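Local coordinates for calcineurin-like phosphoesterase domain-containing protein (PDB 1XM7) that is of unknown function but probably acts as a hydrolase of the calcineurin-like phosphoesterase family, at residues Asn19-Pro22 against Glu23-Lys27; Glu30-Ile33 against Leu34-Leu38; Arg65-Lys68 against Ala69-Gly72; Asp126-Glu129 against Met130-Ile134; Asn168-Val171 against Glu172-Asp175. All coordinates share one frame; numbering follows the deposited sequence.

Contact 1 (Asn19-Pro22 against Glu23-Lys27)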
loop_
_atom_site.group_PDB
_atom_site.type_symbol
_atom_site.label_atom_id
_atom_site.label_comp_id
_atom_site.label_asym_id
_atom_site.label_seq_id
_atom_site.Cartn_x
_atom_site.Cartn_y
_atom_site.Cartn_z
ATOM N N ASN A 19 20.070 2.111 -0.290
ATOM C CA ASN A 19 21.121 1.543 -1.133
ATOM C C ASN A 19 20.519 0.774 -2.311
ATOM O O ASN A 19 20.977 0.891 -3.446
ATOM C CB ASN A 19 21.985 0.585 -0.315
ATOM C CG ASN A 19 22.884 1.303 0.668
ATOM O OD1 ASN A 19 23.166 0.791 1.752
ATOM N ND2 ASN A 19 23.351 2.488 0.290
ATOM N N LEU A 20 19.481 -0.007 -2.029
ATOM C CA LEU A 20 18.816 -0.821 -3.040
ATOM C C LEU A 20 18.048 -0.036 -4.110
ATOM O O LEU A 20 17.936 -0.483 -5.251
ATOM C CB LEU A 20 17.898 -1.817 -2.331
ATOM C CG LEU A 20 18.678 -2.714 -1.366
ATOM C CD1 LEU A 20 17.735 -3.455 -0.454
ATOM C CD2 LEU A 20 19.519 -3.690 -2.152
ATOM N N ASN A 21 17.514 1.124 -3.742
ATOM C CA ASN A 21 16.780 1.960 -4.686
ATOM C C ASN A 21 17.332 3.360 -4.535
ATOM O O ASN A 21 16.601 4.295 -4.234
ATOM C CB ASN A 21 15.295 1.955 -4.358
ATOM C CG ASN A 21 14.727 0.560 -4.300
ATOM O OD1 ASN A 21 15.220 -0.346 -4.973
ATOM N ND2 ASN A 21 13.677 0.376 -3.509
ATOM N N PRO A 22 18.640 3.518 -4.773
ATOM C CA PRO A 22 19.349 4.792 -4.659
ATOM C C PRO A 22 18.553 5.849 -5.367
ATOM O O PRO A 22 18.412 6.976 -4.896
ATOM C CB PRO A 22 20.667 4.521 -5.371
ATOM C CG PRO A 22 20.793 3.028 -5.357
ATOM C CD PRO A 22 19.401 2.594 -5.628
ATOM N N GLU A 23 18.036 5.450 -6.516
ATOM C CA GLU A 23 17.235 6.314 -7.353
ATOM C C GLU A 23 16.163 7.088 -6.584
ATOM O O GLU A 23 16.164 8.316 -6.584
ATOM C CB GLU A 23 16.573 5.471 -8.439
ATOM C CG GLU A 23 17.518 4.943 -9.520
ATOM C CD GLU A 23 17.870 6.012 -10.554
ATOM O OE1 GLU A 23 18.377 5.645 -11.643
ATOM O OE2 GLU A 23 17.641 7.218 -10.275
ATOM N N VAL A 24 15.259 6.370 -5.926
ATOM C CA VAL A 24 14.167 7.000 -5.194
ATOM C C VAL A 24 14.306 7.146 -3.687
ATOM O O VAL A 24 13.924 8.168 -3.128
ATOM C CB VAL A 24 12.862 6.263 -5.456
ATOM C CG1 VAL A 24 12.352 6.613 -6.825
ATOM C CG2 VAL A 24 13.091 4.764 -5.350
ATOM N N ARG A 25 14.823 6.119 -3.026
ATOM C CA ARG A 25 14.980 6.152 -1.577
ATOM C C ARG A 25 16.168 7.013 -1.151
ATOM O O ARG A 25 17.228 7.012 -1.781
ATOM C CB ARG A 25 15.134 4.729 -1.031
ATOM C CG ARG A 25 13.935 3.824 -1.297
ATOM C CD ARG A 25 12.758 4.100 -0.364
ATOM N NE ARG A 25 11.616 3.235 -0.676
ATOM C CZ ARG A 25 10.592 2.993 0.141
ATOM N NH1 ARG A 25 10.538 3.546 1.346
ATOM N NH2 ARG A 25 9.614 2.187 -0.253
ATOM N N PHE A 26 15.974 7.730 -0.051
ATOM C CA PHE A 26 16.966 8.645 0.489
ATOM C C PHE A 26 16.845 8.644 2.001
ATOM O O PHE A 26 15.785 8.330 2.536
ATOM C CB PHE A 26 16.638 10.032 -0.012
ATOM C CG PHE A 26 15.225 10.437 0.289
ATOM C CD1 PHE A 26 14.881 10.946 1.543
ATOM C CD2 PHE A 26 14.218 10.254 -0.660
ATOM C CE1 PHE A 26 13.553 11.264 1.848
ATOM C CE2 PHE A 26 12.878 10.572 -0.363
ATOM C CZ PHE A 26 12.550 11.076 0.892
ATOM N N LYS A 27 17.916 9.028 2.686
ATOM C CA LYS A 27 17.897 9.076 4.140
ATOM C C LYS A 27 16.790 10.012 4.656
ATOM O O LYS A 27 16.602 11.116 4.149
ATOM C CB LYS A 27 19.257 9.528 4.668
ATOM C CG LYS A 27 19.347 9.492 6.183
ATOM C CD LYS A 27 20.770 9.707 6.686
ATOM C CE LYS A 27 20.843 9.503 8.199
ATOM N NZ LYS A 27 20.184 8.226 8.644
#
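The backbone doubles back from Asn21 to Arg25, where Arg25 N donates to Asn21 O over 2.8 Å, almost straight in line with the carbonyl. The donor angle is 146°. Pro22 and Glu23 keep helix-like backbone angles inside this turn, although Asn21 has already left the helix 17-20. The bond joins residues four apart and closes a five-residue turn.

The side chains of Asn21 and Arg25 then run side by side in the same direction. Their contact is made low on the chains: Asn21 CB lies 3.8 Å from Arg25 CG. The amide and the guanidinium are turned 40° against each other. Val24 CG2 stands 3.7 Å from Asn21 CB, which is thus touched by both Val24 and Arg25. The ring of Pro22 lies at the start of the turn, and Glu23 carries its carboxylate away from it.

Arg25 bends at chi2 (-77°), and its buried guanidinium finds its partners beyond the turn: NH2 and NH1 donate to the carbonyls of Asp9 and Thr10, NE forms a salt bridge with Glu172, which also takes a weak hydrogen bond from Asn21 ND2, and Phe29 adds a cation-pi contact. These bonds probably fix the rotation of the guanidinium and hold it near Glu172, where the two charges balance.

The arrangement is an alpha-turn that follows a short helix. It brings Arg25 to the loop with Asp9, part of the D-x-H signature of calcineurin-like phosphoesterases.

Contact 2 (Glu30-Ile33 against Leu34-Leu38)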
loop_
_atom_site.group_PDB
_atom_site.type_symbol
_atom_site.label_atom_id
_atom_site.label_comp_id
_atom_site.label_asym_id
_atom_site.label_seq_id
_atom_site.Cartn_x
_atom_site.Cartn_y
_atom_site.Cartn_z
ATOM N N GLU A 30 11.315 8.075 6.115
ATOM C CA GLU A 30 10.244 7.752 7.049
ATOM C C GLU A 30 9.565 9.053 7.456
ATOM O O GLU A 30 8.335 9.147 7.457
ATOM C CB GLU A 30 10.784 7.037 8.295
ATOM C CG GLU A 30 11.290 5.624 8.038
ATOM C CD GLU A 30 12.786 5.555 7.777
ATOM O OE1 GLU A 30 13.360 6.524 7.219
ATOM O OE2 GLU A 30 13.384 4.514 8.126
ATOM N N ILE A 31 10.371 10.058 7.787
ATOM C CA ILE A 31 9.851 11.355 8.196
ATOM C C ILE A 31 9.027 11.983 7.081
ATOM O O ILE A 31 8.001 12.611 7.340
ATOM C CB ILE A 31 11.000 12.334 8.585
ATOM C CG1 ILE A 31 10.977 12.624 10.084
ATOM C CG2 ILE A 31 10.837 13.668 7.858
ATOM C CD1 ILE A 31 11.052 11.408 10.948
ATOM N N VAL A 32 9.474 11.829 5.843
ATOM C CA VAL A 32 8.747 12.406 4.724
ATOM C C VAL A 32 7.393 11.749 4.547
ATOM O O VAL A 32 6.395 12.429 4.325
ATOM C CB VAL A 32 9.541 12.267 3.427
ATOM C CG1 VAL A 32 8.665 12.628 2.236
ATOM C CG2 VAL A 32 10.772 13.164 3.492
ATOM N N ILE A 33 7.360 10.426 4.645
ATOM C CA ILE A 33 6.110 9.682 4.509
ATOM C C ILE A 33 5.138 10.067 5.618
ATOM O O ILE A 33 3.984 10.395 5.357
ATOM C CB ILE A 33 6.346 8.151 4.591
ATOM C CG1 ILE A 33 7.000 7.643 3.300
ATOM C CG2 ILE A 33 5.022 7.439 4.866
ATOM C CD1 ILE A 33 7.486 6.193 3.383
ATOM N N LEU A 34 5.613 10.003 6.858
ATOM C CA LEU A 34 4.799 10.346 8.021
ATOM C C LEU A 34 4.291 11.784 7.954
ATOM O O LEU A 34 3.201 12.095 8.432
ATOM C CB LEU A 34 5.611 10.149 9.300
ATOM C CG LEU A 34 5.996 8.691 9.586
ATOM C CD1 LEU A 34 6.922 8.625 10.800
ATOM C CD2 LEU A 34 4.729 7.867 9.815
ATOM N N THR A 35 5.091 12.655 7.353
ATOM C CA THR A 35 4.724 14.044 7.214
ATOM C C THR A 35 3.549 14.168 6.265
ATOM O O THR A 35 2.538 14.784 6.602
ATOM C CB THR A 35 5.903 14.870 6.685
ATOM O OG1 THR A 35 6.887 14.996 7.717
ATOM C CG2 THR A 35 5.444 16.255 6.261
ATOM N N ASN A 36 3.673 13.562 5.087
ATOM C CA ASN A 36 2.610 13.621 4.080
ATOM C C ASN A 36 1.301 12.999 4.527
ATOM O O ASN A 36 0.242 13.308 3.982
ATOM C CB ASN A 36 3.079 12.970 2.781
ATOM C CG ASN A 36 4.080 13.839 2.024
ATOM O OD1 ASN A 36 4.934 13.332 1.294
ATOM N ND2 ASN A 36 3.969 15.157 2.187
ATOM N N LEU A 37 1.374 12.117 5.516
ATOM C CA LEU A 37 0.170 11.488 6.036
ATOM C C LEU A 37 -0.392 12.429 7.070
ATOM O O LEU A 37 -1.606 12.576 7.203
ATOM C CB LEU A 37 0.487 10.156 6.707
ATOM C CG LEU A 37 0.891 9.011 5.787
ATOM C CD1 LEU A 37 1.322 7.849 6.646
ATOM C CD2 LEU A 37 -0.264 8.619 4.868
ATOM N N LEU A 38 0.515 13.067 7.800
ATOM C CA LEU A 38 0.131 13.999 8.845
ATOM C C LEU A 38 -0.775 15.104 8.316
ATOM O O LEU A 38 -1.842 15.380 8.881
ATOM C CB LEU A 38 1.375 14.632 9.466
ATOM C CG LEU A 38 1.274 15.000 10.950
ATOM C CD1 LEU A 38 2.484 15.840 11.330
ATOM C CD2 LEU A 38 -0.005 15.764 11.230
#
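The carbonyl plane of Ile31 is approached on both faces by Thr35. Thr35 N comes from one face at 2.9 Å from Ile31 O, and Thr35 OG1 comes from the other at 2.7 Å. Both donors are tilted a little over 30° from the plane. One oxygen is thus gripped by two bonds from a single residue. The hydroxyl can do this because OG1 stands beside its own backbone N (chi1 -72°) and leans back along the helix.

The same stretch of helix is held by regular backbone bonds on either side. Leu34 N to Glu30 O measures 2.9 Å, and Asn36 N to Val32 O measures 3.0 Å. Leu37 N reaches Ile33 O at 3.1 Å.

On the buried side, Ile33 and Leu37 lie alongside each other and point the same way. Ile33 CG2 meets Leu37 CD1 at 4.1 Å. Leu34 folds back over the carbonyl of Glu30, with CG 3.2 Å from Glu30 O. Glu30 itself sends its carboxylate the other way, where OE2 accepts from the backbone N of Tyr13.

Ile33 and Leu37 both pack on Ile7 of strand 4-7, while Leu34 faces helix 63-69. The pattern is that of an amphipathic alpha-helix lying on a mainly parallel sheet, with a threonine hydroxyl bonded to the carbonyl four residues earlier.

Contact 3 (Arg65-Lys68 against Ala69-Gly72)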
loop_
_atom_site.group_PDB
_atom_site.type_symbol
_atom_site.label_atom_id
_atom_site.label_comp_id
_atom_site.label_asym_id
_atom_site.label_seq_id
_atom_site.Cartn_x
_atom_site.Cartn_y
_atom_site.Cartn_z
ATOM N N ARG A 65 5.605 4.949 16.774
ATOM C CA ARG A 65 4.792 5.606 17.783
ATOM C C ARG A 65 4.055 6.744 17.075
ATOM O O ARG A 65 2.866 6.959 17.296
ATOM C CB ARG A 65 5.690 6.140 18.906
ATOM C CG ARG A 65 4.948 6.574 20.175
ATOM C CD ARG A 65 5.905 6.830 21.365
ATOM N NE ARG A 65 6.557 5.600 21.830
ATOM C CZ ARG A 65 7.419 5.525 22.848
ATOM N NH1 ARG A 65 7.747 6.618 23.535
ATOM N NH2 ARG A 65 7.972 4.358 23.168
ATOM N N ILE A 66 4.768 7.450 16.202
ATOM C CA ILE A 66 4.192 8.558 15.451
ATOM C C ILE A 66 3.063 8.054 14.559
ATOM O O ILE A 66 1.962 8.614 14.549
ATOM C CB ILE A 66 5.266 9.261 14.588
ATOM C CG1 ILE A 66 6.253 9.989 15.501
ATOM C CG2 ILE A 66 4.611 10.236 13.613
ATOM C CD1 ILE A 66 7.471 10.516 14.785
ATOM N N TRP A 67 3.333 6.995 13.809
ATOM C CA TRP A 67 2.321 6.406 12.941
ATOM C C TRP A 67 1.056 6.090 13.739
ATOM O O TRP A 67 -0.055 6.408 13.327
ATOM C CB TRP A 67 2.874 5.124 12.310
ATOM C CG TRP A 67 1.832 4.197 11.775
ATOM C CD1 TRP A 67 1.097 3.284 12.483
ATOM C CD2 TRP A 67 1.378 4.122 10.427
ATOM N NE1 TRP A 67 0.211 2.647 11.652
ATOM C CE2 TRP A 67 0.361 3.140 10.383
ATOM C CE3 TRP A 67 1.730 4.791 9.246
ATOM C CZ2 TRP A 67 -0.310 2.811 9.205
ATOM C CZ3 TRP A 67 1.059 4.462 8.066
ATOM C CH2 TRP A 67 0.051 3.479 8.059
ATOM N N LYS A 68 1.251 5.455 14.887
ATOM C CA LYS A 68 0.161 5.073 15.766
ATOM C C LYS A 68 -0.656 6.299 16.165
ATOM O O LYS A 68 -1.880 6.248 16.221
ATOM C CB LYS A 68 0.740 4.387 17.009
ATOM C CG LYS A 68 -0.238 3.533 17.795
ATOM C CD LYS A 68 0.427 2.909 19.021
ATOM C CE LYS A 68 -0.561 2.028 19.798
ATOM N NZ LYS A 68 0.062 1.326 20.971
ATOM N N ALA A 69 0.027 7.409 16.423
ATOM C CA ALA A 69 -0.628 8.642 16.837
ATOM C C ALA A 69 -1.490 9.277 15.753
ATOM O O ALA A 69 -2.467 9.964 16.059
ATOM C CB ALA A 69 0.412 9.638 17.314
ATOM N N LEU A 70 -1.141 9.052 14.490
ATOM C CA LEU A 70 -1.900 9.642 13.386
ATOM C C LEU A 70 -3.401 9.423 13.502
ATOM O O LEU A 70 -3.848 8.398 13.989
ATOM C CB LEU A 70 -1.407 9.092 12.043
ATOM C CG LEU A 70 -0.013 9.553 11.612
ATOM C CD1 LEU A 70 0.344 8.923 10.285
ATOM C CD2 LEU A 70 0.021 11.071 11.508
ATOM N N PRO A 71 -4.200 10.398 13.061
ATOM C CA PRO A 71 -5.654 10.253 13.138
ATOM C C PRO A 71 -6.230 9.322 12.062
ATOM O O PRO A 71 -5.524 8.894 11.155
ATOM C CB PRO A 71 -6.143 11.695 13.008
ATOM C CG PRO A 71 -5.118 12.313 12.114
ATOM C CD PRO A 71 -3.827 11.770 12.669
ATOM N N GLY A 72 -7.513 8.996 12.181
ATOM C CA GLY A 72 -8.155 8.128 11.211
ATOM C C GLY A 72 -8.048 6.647 11.528
ATOM O O GLY A 72 -7.274 6.239 12.396
#
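Leu70 starts beside the last turn of the helix, with CB 3.3 Å from Trp67 O. Its CG comes next and sits between two carbonyls, 3.6 Å from Trp67 O and 3.7 Å from Ile66 O. CG stands beside the backbone N (chi1 -70°), which turns the chain back along the helix. At the tip, CD1 lies nearest the Trp67 backbone, 4.0 Å from Trp67 O. It meets the indole only loosely and obliquely, at CE3 of Trp67, 4.5 Å away.

The backbone here ends a helix. Ala69 N donates to Arg65 O at 3.0 Å. Leu70 N donates to Ile66 O at 3.1 Å and weakly to Trp67 O. Leu70 then leaves helical angles. The Ala69 methyl rests on Ile66 O at 3.3 Å. Lys68 runs out fully extended, and its NZ pairs with Glu90.

Trp67 is buried. Its NE1 donates to the carbonyl of Tyr91, and Phe53 and Phe92 meet the ring at steep angles. The whole turn closes helix 63-69 just before strand 73-77, with Ile66, Trp67 and Leu70 all packed against helix 29-38.

Contact 4 (Asp126-Glu129 against Met130-Ile134)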
loop_
_atom_site.group_PDB
_atom_site.type_symbol
_atom_site.label_atom_id
_atom_site.label_comp_id
_atom_site.label_asym_id
_atom_site.label_seq_id
_atom_site.Cartn_x
_atom_site.Cartn_y
_atom_site.Cartn_z
ATOM N N ASP A 126 2.383 -17.146 -7.983
ATOM C CA ASP A 126 1.211 -17.802 -7.388
ATOM C C ASP A 126 0.296 -16.769 -6.748
ATOM O O ASP A 126 -0.922 -16.836 -6.883
ATOM C CB ASP A 126 1.623 -18.802 -6.298
ATOM C CG ASP A 126 2.273 -20.059 -6.851
ATOM O OD1 ASP A 126 2.937 -20.767 -6.065
ATOM O OD2 ASP A 126 2.122 -20.353 -8.054
ATOM N N ARG A 127 0.882 -15.816 -6.038
ATOM C CA ARG A 127 0.080 -14.789 -5.376
ATOM C C ARG A 127 -0.529 -13.821 -6.401
ATOM O O ARG A 127 -1.657 -13.340 -6.228
ATOM C CB ARG A 127 0.939 -14.065 -4.324
ATOM C CG ARG A 127 1.502 -15.043 -3.304
ATOM C CD ARG A 127 2.461 -14.424 -2.300
ATOM N NE ARG A 127 3.247 -15.470 -1.641
ATOM C CZ ARG A 127 4.180 -15.244 -0.723
ATOM N NH1 ARG A 127 4.453 -14.008 -0.339
ATOM N NH2 ARG A 127 4.862 -16.253 -0.206
ATOM N N GLN A 128 0.208 -13.555 -7.473
ATOM C CA GLN A 128 -0.297 -12.685 -8.523
ATOM C C GLN A 128 -1.531 -13.348 -9.135
ATOM O O GLN A 128 -2.534 -12.694 -9.401
ATOM C CB GLN A 128 0.759 -12.490 -9.602
ATOM C CG GLN A 128 1.840 -11.503 -9.249
ATOM C CD GLN A 128 2.918 -11.465 -10.305
ATOM O OE1 GLN A 128 2.677 -11.837 -11.451
ATOM N NE2 GLN A 128 4.110 -11.013 -9.932
ATOM N N GLU A 129 -1.453 -14.652 -9.354
ATOM C CA GLU A 129 -2.572 -15.389 -9.930
ATOM C C GLU A 129 -3.807 -15.379 -9.037
ATOM O O GLU A 129 -4.933 -15.372 -9.520
ATOM C CB GLU A 129 -2.154 -16.829 -10.210
ATOM C CG GLU A 129 -3.310 -17.778 -10.418
ATOM C CD GLU A 129 -2.856 -19.227 -10.491
ATOM O OE1 GLU A 129 -1.937 -19.609 -9.730
ATOM O OE2 GLU A 129 -3.436 -19.988 -11.298
ATOM N N MET A 130 -3.600 -15.389 -7.732
ATOM C CA MET A 130 -4.721 -15.383 -6.807
ATOM C C MET A 130 -5.457 -14.052 -6.908
ATOM O O MET A 130 -6.687 -14.006 -6.917
ATOM C CB MET A 130 -4.216 -15.618 -5.384
ATOM C CG MET A 130 -3.584 -17.001 -5.171
ATOM S SD MET A 130 -4.754 -18.348 -5.456
ATOM C CE MET A 130 -4.628 -19.118 -3.973
ATOM N N VAL A 131 -4.692 -12.970 -7.000
ATOM C CA VAL A 131 -5.257 -11.629 -7.112
ATOM C C VAL A 131 -6.146 -11.529 -8.351
ATOM O O VAL A 131 -7.266 -11.017 -8.290
ATOM C CB VAL A 131 -4.126 -10.564 -7.204
ATOM C CG1 VAL A 131 -4.721 -9.191 -7.483
ATOM C CG2 VAL A 131 -3.325 -10.538 -5.902
ATOM N N ARG A 132 -5.625 -12.006 -9.477
ATOM C CA ARG A 132 -6.366 -12.001 -10.726
ATOM C C ARG A 132 -7.630 -12.829 -10.519
ATOM O O ARG A 132 -8.739 -12.385 -10.815
ATOM C CB ARG A 132 -5.536 -12.625 -11.844
ATOM C CG ARG A 132 -4.211 -11.947 -12.085
ATOM C CD ARG A 132 -3.667 -12.315 -13.463
ATOM N NE ARG A 132 -3.287 -13.721 -13.568
ATOM C CZ ARG A 132 -2.087 -14.200 -13.253
ATOM N NH1 ARG A 132 -1.143 -13.385 -12.814
ATOM N NH2 ARG A 132 -1.825 -15.494 -13.377
ATOM N N GLU A 133 -7.454 -14.032 -9.990
ATOM C CA GLU A 133 -8.581 -14.916 -9.756
ATOM C C GLU A 133 -9.685 -14.225 -8.977
ATOM O O GLU A 133 -10.840 -14.214 -9.410
ATOM C CB GLU A 133 -8.115 -16.179 -9.032
ATOM C CG GLU A 133 -8.597 -17.460 -9.704
ATOM C CD GLU A 133 -8.614 -17.359 -11.234
ATOM O OE1 GLU A 133 -7.529 -17.189 -11.853
ATOM O OE2 GLU A 133 -9.725 -17.442 -11.812
ATOM N N ILE A 134 -9.335 -13.633 -7.840
ATOM C CA ILE A 134 -10.320 -12.924 -7.017
ATOM C C ILE A 134 -10.972 -11.815 -7.835
ATOM O O ILE A 134 -12.199 -11.686 -7.874
ATOM C CB ILE A 134 -9.663 -12.274 -5.783
ATOM C CG1 ILE A 134 -9.270 -13.344 -4.765
ATOM C CG2 ILE A 134 -10.603 -11.241 -5.178
ATOM C CD1 ILE A 134 -8.412 -12.801 -3.633
#
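Glu129 meets Arg132 with its backbone and the root of its side chain. Glu129 CA lies 3.5 Å above the guanidinium plane, over its centre. Glu129 CB touches Arg132 NH2, also at 3.5 Å. The two side chains cross at about a right angle. Their charged ends do not meet: Glu129 OE2 and Arg132 NH2 stay 5.2 Å apart, so any attraction is probably modest. Glu129 instead runs outward with CG anti to its backbone N (chi1 163°).

Arg132 gets back to Glu129 by a bend at chi3 (-68°), which lays the guanidinium against the helix. Arg132 NH1 passes 3.8 Å from Gln128 CB and donates to the carbonyl of Ala116, a bond that holds the flat group from beyond the helix.

All this happens on helix 125-137, the crossover of a beta-alpha-beta unit between the parallel strands 107-112 and 142-145. The inner side of the helix carries Val131, which packs on Leu110 and Ser112 of the first of these strands.

Met130 folds back over the preceding turn. Its CG lies 3.2 Å from Asp126 O, and the chain then bends twice and leads away. Met130 N donates to the same Asp126 O at 3.2 Å and weakly to Arg127 O. Further along, Glu133 N closes on Glu129 O at 2.9 Å.

Contact 5 (Asn168-Val171 against Glu172-Asp175)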
loop_
_atom_site.group_PDB
_atom_site.type_symbol
_atom_site.label_atom_id
_atom_site.label_comp_id
_atom_site.label_asym_id
_atom_site.label_seq_id
_atom_site.Cartn_x
_atom_site.Cartn_y
_atom_site.Cartn_z
ATOM N N ASN A 168 -0.905 1.704 -8.575
ATOM C CA ASN A 168 0.143 1.319 -7.645
ATOM C C ASN A 168 0.242 2.296 -6.478
ATOM O O ASN A 168 0.647 3.441 -6.668
ATOM C CB ASN A 168 1.473 1.275 -8.391
ATOM C CG ASN A 168 2.552 0.561 -7.619
ATOM O OD1 ASN A 168 2.589 0.619 -6.395
ATOM N ND2 ASN A 168 3.451 -0.106 -8.333
ATOM N N ALA A 169 -0.112 1.840 -5.274
ATOM C CA ALA A 169 -0.068 2.676 -4.073
ATOM C C ALA A 169 1.308 2.770 -3.397
ATOM O O ALA A 169 1.446 3.407 -2.351
ATOM C CB ALA A 169 -1.081 2.180 -3.081
ATOM N N ASN A 170 2.318 2.137 -3.992
ATOM C CA ASN A 170 3.680 2.143 -3.453
ATOM C C ASN A 170 4.207 3.567 -3.352
ATOM O O ASN A 170 4.128 4.328 -4.308
ATOM C CB ASN A 170 4.600 1.313 -4.356
ATOM C CG ASN A 170 6.021 1.204 -3.820
ATOM O OD1 ASN A 170 6.632 0.137 -3.877
ATOM N ND2 ASN A 170 6.556 2.306 -3.310
ATOM N N VAL A 171 4.754 3.917 -2.195
ATOM C CA VAL A 171 5.283 5.261 -1.968
ATOM C C VAL A 171 6.249 5.726 -3.046
ATOM O O VAL A 171 6.184 6.869 -3.483
ATOM C CB VAL A 171 5.998 5.361 -0.602
ATOM C CG1 VAL A 171 4.989 5.247 0.519
ATOM C CG2 VAL A 171 7.054 4.273 -0.479
ATOM N N GLU A 172 7.135 4.836 -3.479
ATOM C CA GLU A 172 8.126 5.171 -4.497
ATOM C C GLU A 172 7.549 5.695 -5.816
ATOM O O GLU A 172 8.249 6.353 -6.587
ATOM C CB GLU A 172 9.019 3.961 -4.787
ATOM C CG GLU A 172 9.862 3.512 -3.613
ATOM C CD GLU A 172 10.927 2.516 -4.021
ATOM O OE1 GLU A 172 11.645 2.016 -3.141
ATOM O OE2 GLU A 172 11.054 2.231 -5.225
ATOM N N TRP A 173 6.282 5.405 -6.082
ATOM C CA TRP A 173 5.663 5.864 -7.319
ATOM C C TRP A 173 4.839 7.116 -7.136
ATOM O O TRP A 173 4.524 7.798 -8.112
ATOM C CB TRP A 173 4.753 4.790 -7.906
ATOM C CG TRP A 173 5.477 3.657 -8.538
ATOM C CD1 TRP A 173 5.550 2.375 -8.081
ATOM C CD2 TRP A 173 6.224 3.693 -9.763
ATOM N NE1 TRP A 173 6.293 1.608 -8.944
ATOM C CE2 TRP A 173 6.719 2.390 -9.987
ATOM C CE3 TRP A 173 6.522 4.699 -10.692
ATOM C CZ2 TRP A 173 7.499 2.064 -11.107
ATOM C CZ3 TRP A 173 7.297 4.376 -11.803
ATOM C CH2 TRP A 173 7.776 3.067 -11.998
ATOM N N ASN A 174 4.480 7.424 -5.895
ATOM C CA ASN A 174 3.651 8.592 -5.647
ATOM C C ASN A 174 4.309 9.661 -4.796
ATOM O O ASN A 174 3.634 10.402 -4.092
ATOM C CB ASN A 174 2.322 8.158 -5.024
ATOM C CG ASN A 174 1.777 6.894 -5.660
ATOM O OD1 ASN A 174 1.960 5.796 -5.139
ATOM N ND2 ASN A 174 1.129 7.038 -6.806
ATOM N N ASP A 175 5.632 9.740 -4.877
ATOM C CA ASP A 175 6.394 10.739 -4.138
ATOM C C ASP A 175 6.086 10.681 -2.637
ATOM O O ASP A 175 5.891 11.706 -1.982
ATOM C CB ASP A 175 6.099 12.140 -4.718
ATOM C CG ASP A 175 7.198 13.162 -4.400
ATOM O OD1 ASP A 175 8.397 12.786 -4.411
ATOM O OD2 ASP A 175 6.871 14.350 -4.155
#
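Asn168 opens an Asx turn at the end of strand 166-168 and turns its amide to Trp173, which lies in the short 3-10 segment that follows. Asn168 OD1 accepts from Asn170 N at 2.9 Å. This holds the amide with ND2 3.3 Å from Trp173 CD1. The amide and the indole cross obliquely, their planes 51° apart. CG of Asn168 stands anti to the backbone N (chi1 -166°), which carries the amide across to the ring. Asn170 CB comes to the ring edge, close to its plane, 4.0 Å from Trp173 CD1.

The 3-10 turns are tied by the backbone. Trp173 N donates to Asn170 O at 3.0 Å, from above the carbonyl plane. Asn174 N donates to Val171 O, also at 3.0 Å and well out of the plane.

Outside, Asn168 ND2 and Trp173 NE1 both donate to the carbonyl of Val148, which is thus gripped by two groups of this loop. Glu172, which pairs with Arg25, also accepts from Trp150 N through OE2. Val148 and His149 belong to the G-H-x-H signature of the family. The arrangement is consistent with a second-shell role beside the G-H-x-H loop, as in calcineurin-like phosphoesterases.

Contacts 1 and 5 are bound by a salt bridge, with Arg25 NE 2.8 Å from Glu172 OE1. Together they tie the D-x-H and G-H-x-H signature loops, which in this family usually contribute to a metal site; a link to such a site is only inferred here. Contact 2 joins both: Val32 CG2 meets Phe26 CE1 at 3.7 Å, and Ile33 CD1 meets Val171 CG1 at 3.9 Å. Contact 3 packs against contact 2, their centres about 11 Å apart, with Leu37 CD1 3.7 Å from Trp67 CZ3. Contact 4 stands apart, on the opposite side of the chain's centre from contacts 2 and 3. Its nearest atoms are about 11 Å from those of contact 5.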